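Local coordinates for protein O-phospho-L-seryl-tRNA:Cys-tRNA synthase (Methanocaldococcus jannaschii DSM 2661, PDB 5X6B) that probably converts O-phosphoserine carried on tRNA(Cys) into cysteine, using pyridoxal phosphate held as a Schiff base on a lysine, at residues 124-129 with 248-253; 235-240 with 315-320; 326-331 with 336-341; 375-380 with 409-414. All blocks are in the same frame, centred on the assembly; numbering follows the deposited sequence.

Interaction 1. Residues 124-129 with 248-253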
loop_
_atom_site.group_PDB
_atom_site.type_symbol
_atom_site.label_atom_id
_atom_site.label_comp_id
_atom_site.label_asym_id
_atom_site.label_seq_id
_atom_site.Cartn_x
_atom_site.Cartn_y
_atom_site.Cartn_z
ATOM N N GLU B 124 8.160 -1.664 -14.913
ATOM C CA GLU B 124 7.079 -1.229 -15.787
ATOM C C GLU B 124 7.362 0.131 -16.406
ATOM O O GLU B 124 6.987 0.385 -17.547
ATOM C CB GLU B 124 5.754 -1.192 -15.017
ATOM C CG GLU B 124 5.260 -2.559 -14.545
ATOM C CD GLU B 124 4.686 -3.416 -15.673
ATOM O OE1 GLU B 124 4.661 -2.957 -16.838
ATOM O OE2 GLU B 124 4.255 -4.556 -15.388
ATOM N N GLY B 125 8.027 0.999 -15.651
ATOM C CA GLY B 125 8.382 2.317 -16.144
ATOM C C GLY B 125 9.325 2.236 -17.331
ATOM O O GLY B 125 9.201 3.001 -18.288
ATOM N N LYS B 126 10.268 1.303 -17.268
ATOM C CA LYS B 126 11.204 1.090 -18.359
ATOM C C LYS B 126 10.475 0.541 -19.570
ATOM O O LYS B 126 10.620 1.049 -20.682
ATOM C CB LYS B 126 12.315 0.118 -17.959
ATOM C CG LYS B 126 13.224 0.581 -16.843
ATOM C CD LYS B 126 14.142 -0.562 -16.460
ATOM C CE LYS B 126 14.993 -0.234 -15.265
ATOM N NZ LYS B 126 15.789 -1.427 -14.865
ATOM N N PHE B 127 9.699 -0.514 -19.339
ATOM C CA PHE B 127 8.956 -1.161 -20.405
ATOM C C PHE B 127 8.037 -0.179 -21.113
ATOM O O PHE B 127 7.900 -0.223 -22.334
ATOM C CB PHE B 127 8.141 -2.335 -19.874
ATOM C CG PHE B 127 7.276 -2.976 -20.918
ATOM C CD1 PHE B 127 7.849 -3.655 -21.985
ATOM C CD2 PHE B 127 5.897 -2.891 -20.844
ATOM C CE1 PHE B 127 7.060 -4.241 -22.957
ATOM C CE2 PHE B 127 5.103 -3.475 -21.808
ATOM C CZ PHE B 127 5.686 -4.152 -22.869
ATOM N N ILE B 128 7.424 0.715 -20.343
ATOM C CA ILE B 128 6.514 1.707 -20.900
ATOM C C ILE B 128 7.206 2.616 -21.908
ATOM O O ILE B 128 6.709 2.795 -23.020
ATOM C CB ILE B 128 5.875 2.569 -19.796
ATOM C CG1 ILE B 128 4.758 1.785 -19.108
ATOM C CG2 ILE B 128 5.300 3.848 -20.377
ATOM C CD1 ILE B 128 4.240 2.442 -17.866
ATOM N N VAL B 129 8.351 3.179 -21.535
ATOM C CA VAL B 129 9.051 4.080 -22.448
ATOM C C VAL B 129 9.675 3.300 -23.609
ATOM O O VAL B 129 9.751 3.804 -24.725
ATOM C CB VAL B 129 10.142 4.916 -21.728
ATOM C CG1 VAL B 129 9.516 5.792 -20.658
ATOM C CG2 VAL B 129 11.220 4.029 -21.133
ATOM N N PHE B 248 13.662 10.821 -19.322
ATOM C CA PHE B 248 12.834 9.972 -18.487
ATOM C C PHE B 248 13.552 9.600 -17.197
ATOM O O PHE B 248 14.777 9.464 -17.165
ATOM C CB PHE B 248 12.438 8.701 -19.235
ATOM C CG PHE B 248 11.910 8.950 -20.611
ATOM C CD1 PHE B 248 10.610 9.385 -20.798
ATOM C CD2 PHE B 248 12.707 8.732 -21.723
ATOM C CE1 PHE B 248 10.119 9.611 -22.067
ATOM C CE2 PHE B 248 12.222 8.955 -22.992
ATOM C CZ PHE B 248 10.925 9.396 -23.165
ATOM N N ILE B 249 12.774 9.437 -16.135
ATOM C CA ILE B 249 13.283 8.914 -14.878
ATOM C C ILE B 249 12.316 7.879 -14.326
ATOM O O ILE B 249 11.119 8.144 -14.184
ATOM C CB ILE B 249 13.489 10.021 -13.833
ATOM C CG1 ILE B 249 14.611 10.962 -14.259
ATOM C CG2 ILE B 249 13.804 9.415 -12.471
ATOM C CD1 ILE B 249 14.795 12.130 -13.336
ATOM N N VAL B 250 12.828 6.691 -14.029
ATOM C CA VAL B 250 12.030 5.702 -13.327
ATOM C C VAL B 250 12.485 5.603 -11.874
ATOM O O VAL B 250 13.681 5.612 -11.575
ATOM C CB VAL B 250 12.099 4.319 -13.999
ATOM C CG1 VAL B 250 11.430 4.372 -15.368
ATOM C CG2 VAL B 250 13.538 3.843 -14.109
ATOM N N ALA B 251 11.516 5.542 -10.969
ATOM C CA ALA B 251 11.812 5.400 -9.552
ATOM C C ALA B 251 11.140 4.150 -9.008
ATOM O O ALA B 251 10.104 3.726 -9.520
ATOM C CB ALA B 251 11.360 6.631 -8.784
ATOM N N SER B 252 11.738 3.561 -7.978
ATOM C CA SER B 252 11.153 2.397 -7.329
ATOM C C SER B 252 10.664 2.754 -5.932
ATOM O O SER B 252 11.449 3.158 -5.073
ATOM C CB SER B 252 12.159 1.256 -7.258
ATOM O OG SER B 252 11.551 0.086 -6.745
ATOM N N GLY B 253 9.362 2.609 -5.712
ATOM C CA GLY B 253 8.769 2.940 -4.431
ATOM C C GLY B 253 9.186 1.980 -3.334
ATOM O O GLY B 253 9.572 2.397 -2.242
#

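Interaction 2. Residues 235-240 with 315-320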
loop_
_atom_site.group_PDB
_atom_site.type_symbol
_atom_site.label_atom_id
_atom_site.label_comp_id
_atom_site.label_asym_id
_atom_site.label_seq_id
_atom_site.Cartn_x
_atom_site.Cartn_y
_atom_site.Cartn_z
ATOM N N GLY B 235 14.656 8.855 -3.587
ATOM C CA GLY B 235 14.163 8.506 -2.269
ATOM C C GLY B 235 15.272 8.243 -1.265
ATOM O O GLY B 235 15.001 8.096 -0.076
ATOM N N ARG B 236 16.515 8.170 -1.742
ATOM C CA ARG B 236 17.680 8.067 -0.860
ATOM C C ARG B 236 18.505 9.344 -0.916
ATOM O O ARG B 236 18.787 9.966 0.111
ATOM C CB ARG B 236 18.563 6.877 -1.236
ATOM C CG ARG B 236 17.857 5.555 -1.171
ATOM C CD ARG B 236 18.799 4.359 -1.213
ATOM N NE ARG B 236 18.002 3.134 -1.234
ATOM C CZ ARG B 236 18.435 1.941 -0.844
ATOM N NH1 ARG B 236 17.629 0.890 -0.899
ATOM N NH2 ARG B 236 19.663 1.802 -0.386
ATOM N N MET B 237 18.903 9.713 -2.129
ATOM C CA MET B 237 19.653 10.938 -2.364
ATOM C C MET B 237 18.828 11.855 -3.257
ATOM O O MET B 237 17.940 11.391 -3.965
ATOM C CB MET B 237 21.008 10.629 -3.004
ATOM C CG MET B 237 20.911 10.152 -4.438
ATOM S SD MET B 237 22.506 9.650 -5.111
ATOM C CE MET B 237 22.759 8.064 -4.322
ATOM N N PRO B 238 19.101 13.166 -3.211
ATOM C CA PRO B 238 18.389 14.092 -4.099
ATOM C C PRO B 238 18.746 13.872 -5.569
ATOM O O PRO B 238 19.878 13.503 -5.879
ATOM C CB PRO B 238 18.852 15.471 -3.617
ATOM C CG PRO B 238 20.117 15.221 -2.871
ATOM C CD PRO B 238 19.969 13.871 -2.255
ATOM N N VAL B 239 17.780 14.081 -6.459
ATOM C CA VAL B 239 17.986 13.867 -7.887
ATOM C C VAL B 239 17.320 14.960 -8.715
ATOM O O VAL B 239 16.117 15.183 -8.604
ATOM C CB VAL B 239 17.443 12.499 -8.346
ATOM C CG1 VAL B 239 17.454 12.408 -9.865
ATOM C CG2 VAL B 239 18.256 11.360 -7.742
ATOM N N ASN B 240 18.111 15.645 -9.537
ATOM C CA ASN B 240 17.583 16.666 -10.436
ATOM C C ASN B 240 17.613 16.167 -11.873
ATOM O O ASN B 240 18.678 16.059 -12.482
ATOM C CB ASN B 240 18.378 17.968 -10.308
ATOM C CG ASN B 240 17.732 19.126 -11.053
ATOM O OD1 ASN B 240 16.964 18.930 -11.994
ATOM N ND2 ASN B 240 18.045 20.344 -10.633
ATOM N N LYS B 315 17.481 14.669 2.511
ATOM C CA LYS B 315 18.251 15.794 3.033
ATOM C C LYS B 315 19.297 15.310 4.035
ATOM O O LYS B 315 20.196 16.057 4.414
ATOM C CB LYS B 315 17.334 16.827 3.694
ATOM C CG LYS B 315 16.381 17.530 2.735
ATOM C CD LYS B 315 15.469 18.514 3.468
ATOM C CE LYS B 315 14.516 19.210 2.502
ATOM N NZ LYS B 315 13.531 20.083 3.198
ATOM N N LYS B 316 19.171 14.057 4.458
ATOM C CA LYS B 316 20.066 13.484 5.457
ATOM C C LYS B 316 20.806 12.285 4.897
ATOM O O LYS B 316 21.233 11.399 5.639
ATOM C CB LYS B 316 19.288 13.082 6.709
ATOM C CG LYS B 316 18.621 14.249 7.404
ATOM C CD LYS B 316 17.861 13.781 8.626
ATOM C CE LYS B 316 17.280 14.950 9.399
ATOM N NZ LYS B 316 16.437 14.478 10.533
ATOM N N TRP B 317 20.961 12.277 3.580
ATOM C CA TRP B 317 21.629 11.194 2.875
ATOM C C TRP B 317 23.074 11.007 3.340
ATOM O O TRP B 317 23.609 9.891 3.309
ATOM C CB TRP B 317 21.570 11.460 1.368
ATOM C CG TRP B 317 22.420 10.563 0.525
ATOM C CD1 TRP B 317 23.446 10.942 -0.291
ATOM C CD2 TRP B 317 22.315 9.142 0.403
ATOM N NE1 TRP B 317 23.987 9.845 -0.914
ATOM C CE2 TRP B 317 23.311 8.726 -0.507
ATOM C CE3 TRP B 317 21.477 8.178 0.971
ATOM C CZ2 TRP B 317 23.495 7.391 -0.857
ATOM C CZ3 TRP B 317 21.660 6.850 0.620
ATOM C CH2 TRP B 317 22.661 6.470 -0.286
ATOM N N ASP B 318 23.702 12.094 3.782
ATOM C CA ASP B 318 25.091 12.020 4.228
ATOM C C ASP B 318 25.228 11.195 5.506
ATOM O O ASP B 318 26.237 10.518 5.709
ATOM C CB ASP B 318 25.667 13.421 4.431
ATOM C CG ASP B 318 25.984 14.122 3.116
ATOM O OD1 ASP B 318 26.211 13.429 2.098
ATOM O OD2 ASP B 318 26.004 15.371 3.098
ATOM N N GLU B 319 24.208 11.234 6.356
ATOM C CA GLU B 319 24.232 10.470 7.597
ATOM C C GLU B 319 24.207 8.965 7.331
ATOM O O GLU B 319 24.835 8.189 8.052
ATOM C CB GLU B 319 23.063 10.879 8.491
ATOM C CG GLU B 319 23.087 12.360 8.849
ATOM C CD GLU B 319 21.858 12.813 9.617
ATOM O OE1 GLU B 319 20.952 11.982 9.842
ATOM O OE2 GLU B 319 21.792 14.009 9.976
ATOM N N GLU B 320 23.496 8.555 6.285
ATOM C CA GLU B 320 23.429 7.140 5.927
ATOM C C GLU B 320 24.739 6.691 5.278
ATOM O O GLU B 320 25.162 5.543 5.445
ATOM C CB GLU B 320 22.248 6.876 4.990
ATOM C CG GLU B 320 20.920 7.427 5.485
ATOM C CD GLU B 320 20.417 6.728 6.740
ATOM O OE1 GLU B 320 20.604 5.494 6.865
ATOM O OE2 GLU B 320 19.833 7.419 7.603
#

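Interaction 3. Residues 326-331 with 336-341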
loop_
_atom_site.group_PDB
_atom_site.type_symbol
_atom_site.label_atom_id
_atom_site.label_comp_id
_atom_site.label_asym_id
_atom_site.label_seq_id
_atom_site.Cartn_x
_atom_site.Cartn_y
_atom_site.Cartn_z
ATOM N N TYR B 326 31.334 3.734 7.885
ATOM C CA TYR B 326 31.727 3.166 9.169
ATOM C C TYR B 326 31.817 1.648 9.074
ATOM O O TYR B 326 32.753 1.040 9.586
ATOM C CB TYR B 326 30.745 3.562 10.271
ATOM C CG TYR B 326 30.974 2.826 11.575
ATOM C CD1 TYR B 326 31.972 3.222 12.457
ATOM C CD2 TYR B 326 30.194 1.728 11.920
ATOM C CE1 TYR B 326 32.184 2.547 13.645
ATOM C CE2 TYR B 326 30.401 1.048 13.106
ATOM C CZ TYR B 326 31.392 1.463 13.964
ATOM O OH TYR B 326 31.592 0.783 15.139
ATOM N N VAL B 327 30.836 1.047 8.410
ATOM C CA VAL B 327 30.801 -0.401 8.221
ATOM C C VAL B 327 31.968 -0.882 7.365
ATOM O O VAL B 327 32.643 -1.853 7.721
ATOM C CB VAL B 327 29.471 -0.849 7.571
ATOM C CG1 VAL B 327 29.516 -2.320 7.211
ATOM C CG2 VAL B 327 28.296 -0.556 8.505
ATOM N N VAL B 328 32.205 -0.204 6.243
ATOM C CA VAL B 328 33.305 -0.570 5.350
ATOM C C VAL B 328 34.657 -0.476 6.054
ATOM O O VAL B 328 35.425 -1.440 6.060
ATOM C CB VAL B 328 33.336 0.315 4.084
ATOM C CG1 VAL B 328 34.666 0.155 3.359
ATOM C CG2 VAL B 328 32.180 -0.036 3.158
ATOM N N ASP B 329 34.935 0.678 6.655
ATOM C CA ASP B 329 36.208 0.901 7.335
ATOM C C ASP B 329 36.439 -0.128 8.434
ATOM O O ASP B 329 37.572 -0.520 8.709
ATOM C CB ASP B 329 36.267 2.314 7.928
ATOM C CG ASP B 329 36.255 3.401 6.866
ATOM O OD1 ASP B 329 36.527 3.095 5.685
ATOM O OD2 ASP B 329 35.977 4.568 7.218
ATOM N N GLU B 330 35.351 -0.576 9.047
ATOM C CA GLU B 330 35.443 -1.434 10.219
ATOM C C GLU B 330 35.591 -2.910 9.852
ATOM O O GLU B 330 36.363 -3.634 10.475
ATOM C CB GLU B 330 34.216 -1.228 11.107
ATOM C CG GLU B 330 34.411 -1.630 12.546
ATOM C CD GLU B 330 35.364 -0.722 13.296
ATOM O OE1 GLU B 330 35.528 0.451 12.895
ATOM O OE2 GLU B 330 35.953 -1.189 14.293
ATOM N N LEU B 331 34.862 -3.358 8.839
ATOM C CA LEU B 331 34.916 -4.764 8.443
ATOM C C LEU B 331 36.156 -5.086 7.609
ATOM O O LEU B 331 36.529 -6.251 7.468
ATOM C CB LEU B 331 33.651 -5.149 7.678
ATOM C CG LEU B 331 32.383 -5.151 8.534
ATOM C CD1 LEU B 331 31.171 -5.564 7.712
ATOM C CD2 LEU B 331 32.558 -6.063 9.737
ATOM N N PHE B 336 37.541 -8.002 5.170
ATOM C CA PHE B 336 36.540 -7.799 4.132
ATOM C C PHE B 336 37.031 -6.715 3.185
ATOM O O PHE B 336 37.387 -5.627 3.623
ATOM C CB PHE B 336 35.176 -7.410 4.719
ATOM C CG PHE B 336 34.437 -8.547 5.381
ATOM C CD1 PHE B 336 35.065 -9.758 5.641
ATOM C CD2 PHE B 336 33.097 -8.412 5.717
ATOM C CE1 PHE B 336 34.379 -10.798 6.246
ATOM C CE2 PHE B 336 32.403 -9.451 6.316
ATOM C CZ PHE B 336 33.046 -10.645 6.581
ATOM N N LYS B 337 37.062 -7.008 1.890
ATOM C CA LYS B 337 37.479 -6.008 0.917
ATOM C C LYS B 337 36.267 -5.405 0.225
ATOM O O LYS B 337 35.520 -6.109 -0.458
ATOM C CB LYS B 337 38.429 -6.614 -0.117
ATOM C CG LYS B 337 38.883 -5.628 -1.194
ATOM C CD LYS B 337 39.871 -6.277 -2.160
ATOM C CE LYS B 337 40.379 -5.286 -3.201
ATOM N NZ LYS B 337 41.053 -4.113 -2.574
ATOM N N GLN B 338 36.063 -4.105 0.411
ATOM C CA GLN B 338 34.978 -3.424 -0.277
ATOM C C GLN B 338 35.224 -3.452 -1.779
ATOM O O GLN B 338 36.294 -3.071 -2.250
ATOM C CB GLN B 338 34.833 -1.977 0.190
ATOM C CG GLN B 338 33.738 -1.235 -0.563
ATOM C CD GLN B 338 34.000 0.249 -0.691
ATOM O OE1 GLN B 338 34.512 0.888 0.228
ATOM N NE2 GLN B 338 33.664 0.807 -1.848
ATOM N N LEU B 339 34.231 -3.913 -2.528
ATOM C CA LEU B 339 34.307 -3.862 -3.976
ATOM C C LEU B 339 33.645 -2.584 -4.450
ATOM O O LEU B 339 32.964 -1.909 -3.679
ATOM C CB LEU B 339 33.646 -5.088 -4.605
ATOM C CG LEU B 339 34.368 -6.399 -4.290
ATOM C CD1 LEU B 339 33.671 -7.584 -4.940
ATOM C CD2 LEU B 339 35.827 -6.309 -4.718
ATOM N N GLY B 340 33.859 -2.241 -5.712
ATOM C CA GLY B 340 33.252 -1.051 -6.268
ATOM C C GLY B 340 34.060 0.193 -5.978
ATOM O O GLY B 340 35.131 0.135 -5.371
ATOM N N ILE B 341 33.536 1.327 -6.425
ATOM C CA ILE B 341 34.159 2.622 -6.204
ATOM C C ILE B 341 34.341 2.957 -4.718
ATOM O O ILE B 341 33.393 2.880 -3.933
ATOM C CB ILE B 341 33.322 3.732 -6.878
ATOM C CG1 ILE B 341 33.316 3.536 -8.397
ATOM C CG2 ILE B 341 33.831 5.114 -6.488
ATOM C CD1 ILE B 341 32.486 4.556 -9.163
#

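Interaction 4. Residues 375-380 with 409-414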
loop_
_atom_site.group_PDB
_atom_site.type_symbol
_atom_site.label_atom_id
_atom_site.label_comp_id
_atom_site.label_asym_id
_atom_site.label_seq_id
_atom_site.Cartn_x
_atom_site.Cartn_y
_atom_site.Cartn_z
ATOM N N LYS B 375 21.774 -15.671 12.103
ATOM C CA LYS B 375 20.408 -15.870 12.569
ATOM C C LYS B 375 20.417 -16.108 14.073
ATOM O O LYS B 375 19.541 -15.629 14.796
ATOM C CB LYS B 375 19.746 -17.038 11.828
ATOM C CG LYS B 375 18.857 -17.922 12.690
ATOM C CD LYS B 375 18.733 -19.318 12.101
ATOM C CE LYS B 375 17.725 -20.157 12.872
ATOM N NZ LYS B 375 17.617 -21.523 12.294
ATOM N N LYS B 376 21.435 -16.830 14.534
ATOM C CA LYS B 376 21.631 -17.095 15.955
ATOM C C LYS B 376 21.788 -15.790 16.740
ATOM O O LYS B 376 21.517 -15.736 17.939
ATOM C CB LYS B 376 22.854 -17.994 16.159
ATOM C CG LYS B 376 23.047 -18.507 17.578
ATOM C CD LYS B 376 23.842 -19.809 17.586
ATOM C CE LYS B 376 23.870 -20.444 18.971
ATOM N NZ LYS B 376 24.712 -21.674 19.005
ATOM N N ARG B 377 22.216 -14.737 16.052
ATOM C CA ARG B 377 22.385 -13.433 16.680
ATOM C C ARG B 377 21.371 -12.429 16.144
ATOM O O ARG B 377 21.577 -11.217 16.231
ATOM C CB ARG B 377 23.811 -12.924 16.468
ATOM C CG ARG B 377 24.848 -14.000 16.699
ATOM C CD ARG B 377 26.241 -13.443 16.895
ATOM N NE ARG B 377 27.195 -14.518 17.148
ATOM C CZ ARG B 377 28.377 -14.346 17.730
ATOM N NH1 ARG B 377 29.186 -15.383 17.913
ATOM N NH2 ARG B 377 28.743 -13.140 18.138
ATOM N N GLY B 378 20.280 -12.943 15.581
ATOM C CA GLY B 378 19.160 -12.109 15.180
ATOM C C GLY B 378 19.412 -11.238 13.966
ATOM O O GLY B 378 18.880 -10.130 13.866
ATOM N N ILE B 379 20.211 -11.742 13.031
ATOM C CA ILE B 379 20.515 -11.001 11.813
ATOM C C ILE B 379 20.265 -11.855 10.575
ATOM O O ILE B 379 20.616 -13.036 10.534
ATOM C CB ILE B 379 21.980 -10.506 11.799
ATOM C CG1 ILE B 379 22.280 -9.664 13.041
ATOM C CG2 ILE B 379 22.258 -9.690 10.550
ATOM C CD1 ILE B 379 23.717 -9.208 13.129
ATOM N N GLY B 380 19.649 -11.255 9.565
ATOM C CA GLY B 380 19.444 -11.933 8.303
ATOM C C GLY B 380 19.581 -10.970 7.143
ATOM O O GLY B 380 19.986 -9.820 7.328
ATOM N N ILE B 409 29.347 -9.529 13.250
ATOM C CA ILE B 409 30.188 -10.105 12.201
ATOM C C ILE B 409 31.613 -10.360 12.692
ATOM O O ILE B 409 32.180 -11.424 12.435
ATOM C CB ILE B 409 30.237 -9.191 10.959
ATOM C CG1 ILE B 409 28.833 -8.982 10.394
ATOM C CG2 ILE B 409 31.150 -9.779 9.895
ATOM C CD1 ILE B 409 28.767 -7.950 9.289
ATOM N N LYS B 410 32.182 -9.386 13.400
ATOM C CA LYS B 410 33.517 -9.526 13.982
ATOM C C LYS B 410 33.618 -10.735 14.900
ATOM O O LYS B 410 34.573 -11.505 14.821
ATOM C CB LYS B 410 33.905 -8.269 14.763
ATOM C CG LYS B 410 34.249 -7.071 13.899
ATOM C CD LYS B 410 34.738 -5.922 14.759
ATOM C CE LYS B 410 35.164 -4.737 13.913
ATOM N NZ LYS B 410 35.675 -3.618 14.758
ATOM N N GLU B 411 32.633 -10.898 15.774
ATOM C CA GLU B 411 32.640 -12.007 16.719
ATOM C C GLU B 411 32.374 -13.336 16.028
ATOM O O GLU B 411 32.765 -14.386 16.534
ATOM C CB GLU B 411 31.611 -11.779 17.821
ATOM C CG GLU B 411 31.899 -10.584 18.702
ATOM C CD GLU B 411 30.712 -10.215 19.558
ATOM O OE1 GLU B 411 29.690 -10.930 19.489
ATOM O OE2 GLU B 411 30.794 -9.207 20.289
ATOM N N ILE B 412 31.702 -13.294 14.879
ATOM C CA ILE B 412 31.501 -14.503 14.091
ATOM C C ILE B 412 32.832 -15.013 13.559
ATOM O O ILE B 412 33.212 -16.159 13.798
ATOM C CB ILE B 412 30.554 -14.284 12.897
ATOM C CG1 ILE B 412 29.163 -13.874 13.372
ATOM C CG2 ILE B 412 30.456 -15.553 12.068
ATOM C CD1 ILE B 412 28.564 -14.840 14.329
ATOM N N VAL B 413 33.537 -14.144 12.841
ATOM C CA VAL B 413 34.788 -14.515 12.194
ATOM C C VAL B 413 35.892 -14.726 13.222
ATOM O O VAL B 413 36.914 -15.340 12.926
ATOM C CB VAL B 413 35.232 -13.451 11.170
ATOM C CG1 VAL B 413 34.115 -13.181 10.171
ATOM C CG2 VAL B 413 35.633 -12.172 11.871
ATOM N N GLU B 414 35.679 -14.215 14.433
ATOM C CA GLU B 414 36.613 -14.423 15.532
ATOM C C GLU B 414 36.390 -15.783 16.186
ATOM O O GLU B 414 37.331 -16.550 16.377
ATOM C CB GLU B 414 36.476 -13.312 16.572
ATOM C CG GLU B 414 37.392 -13.461 17.778
ATOM C CD GLU B 414 38.839 -13.130 17.465
ATOM O OE1 GLU B 414 39.108 -12.591 16.371
ATOM O OE2 GLU B 414 39.709 -13.403 18.319
#

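Interaction 1. Residues 124-129 with 248-253
The ring of Phe-248 offers one face to Val-129, whose CG1 methyl sits 3.7 Å above the ring plane, displaced from the middle toward the rim. The approach is a CH-pi contact: CG1 of Val-129 is 4.1 Å from the centroid of the Phe-248 ring and 23° off its normal, with CD1 the closest ring atom. Phe-272 also meets this ring, inclined to it. The setting is the seven-stranded mixed sheet of a fold-type I pyridoxal phosphate enzyme, with helix 122-132 lying over strand 248-252. The axes of the short segments 124-129 and 248-252 run roughly antiparallel, at 156°, and come within 8.3 Å of each other.

Strand alternation puts Phe-248 and Val-250 on the helix side. Branched and aromatic residues suit this place, because they fill the layer between sheet and helix and make no polar demands. On the helix, Val-129 supplies a methyl for the aromatic ring, while Gly-125 presents bare backbone to the strand, and the two chains come closest there, CA of Gly-125 lying 5.7 Å from CA of Val-250. Leu-227 and Leu-266, on the strands flanking 248-252, extend the same apolar layer.

Lys-126 runs past Val-250 with its aliphatic part, and its NZ is hydrogen-bonded to Ser-150 and Thr-149. Farther along the strand, Ser-252 OG bonds the phosphate of the lysine-bound cofactor at position 255. The valine at 250 turns CG1 away from its own carbonyl carbon (chi1 -67°), and this methyl rests 3.6 Å from C of Gly-125.

Interaction 2. Residues 235-240 with 315-320
Two torsions set Met-237 alongside Trp-317: chi1 of 70° lodges its CG between backbone N and carbonyl carbon, and chi3 of 75° bends the terminal methyl toward the CZ2 side of the indole. The tryptophan answers with a first torsion that swings its ring away from its own backbone N, toward the 235-240 loop, and the two side chains then lie side by side, pointing the same way. CB of Met-237 stands over the five-membered ring of Trp-317, 3.6 Å from its centroid and almost on the normal. Farther out, the CE methyl of Met-237 meets CZ2 of Trp-317 at 3.6 Å.

The sulfur completes a Met-aromatic contact, although SD of Met-237 approaches obliquely, 5.0 Å from the centroid of that same Trp-317 ring. A long, flexible, polarisable side chain suits this place, since it can follow the broad indole from one ring to the next. The pair joins the loop after strand 226-229, part of the cofactor-bearing sheet region, to the beginning of helix 317-331.

Beside the methionine, Arg-236 touches the six-membered part of the indole with its aliphatic base, CB lying 3.6 Å from CZ3 of Trp-317. The carbonyl O of Arg-236 approaches the indole obliquely, 3.3 Å from CE3 of Trp-317. The guanidinium of Arg-236 leads elsewhere: NH2 makes a salt bridge with Asp-347, NE bonds Ser-256 OG, and NH1 bonds the main-chain O of the cofactor-bearing residue at position 255.

Interaction 3. Residues 326-331 with 336-341
Leu-331 and Phe-336 are tied by a backbone hydrogen bond where the chain leaves helix 317-331 and turns into strand 337-338, a compact helix-turn-strand connection. The strand is an outer one, within this chain, of a three-stranded antiparallel sheet whose middle member is 349-352. N of Phe-336 donates to O of Leu-331 over 3.1 Å, with an N-H...O angle of 153°. The bond gives the last helical carbonyl of this segment a partner across the turn.

Apolar contacts follow. The side chains of Leu-331 and Phe-336 lie side by side and point the same way, CB of Leu-331 being 3.8 Å from CD2 of Phe-336. Both also reach Ile-409 and Phe-351, so a branched and an aromatic residue suit this buried corner.

The mixed contact is that of Val-328 with Gln-338. With its CG anti to the backbone N (chi1 178°), the glutamine extends across the valine, and its aliphatic CB packs on CG1 of Val-328. The amide nitrogen turns back to its own loop, making weak hydrogen bonds to the carbonyls of Leu-339 and Ile-341, while OE1 of Gln-338 lies 3.2 Å from the same CG1 of Val-328.

Interaction 4. Residues 375-380 with 409-414
Arg-377 meets helix 399-415 in two ways, lying flat on Ile-412 and bonding through its charge to Glu-411. The packed part is on the isoleucine, which is buried. The CD1 methyl of Ile-412 rests over one face of the guanidinium, offset toward the rim, and also meets the aliphatic chain, CD of Arg-377 lying 3.7 Å from CD1 of Ile-412. Chi1 and chi2 of Ile-412, -62° and -56°, fold the methyl into that position, while the arginine comes from the opposite direction on a chain extended from CG to NE. An arginine suits the spot because its flat group can accept a methyl on its face and still offer N-H groups at its edge.

The looser, solvent side belongs to Glu-411, an exposed residue. Its OE1 makes a salt bridge with NH2 of Arg-377 at 2.8 Å, reaching the guanidinium at its edge, near its plane. The carboxylate is turned 52° from that plane, which is not the flat, two-pronged pairing an arginine can make.

Gly-378 follows the arginine with positive phi, as the C-prime residue of a Schellman motif that ends helix 369-375. The chain then enters strand 379-380, which pairs in parallel with strand 56-57. Helix 369-375 packs on Ile-412 through Phe-370 and Glu-373, and Tyr-404 of helix 399-415 hydrogen-bonds the carbonyl of Arg-377.

Overall arrangement
The four contacts lead from the cofactor-bearing sheet to the C-terminal part of the chain. Interactions 1 and 2 alternate along the sequence and have centres about 20 Å apart, one within the seven-stranded sheet layer, the other in the loop after strand 226-229. Interactions 3 and 4 follow in series. Helix 317-331 is shared by interactions 2 and 3, its start meeting the 235-240 loop and its end the edge of the small antiparallel sheet. Interactions 3 and 4, about 17 Å apart between centres, touch directly: Glu-330 pairs with Lys-410, and Ile-409 packs on Leu-331 and Phe-336. Helix 317-331 thus links the cofactor region with the C-terminal helix 399-415.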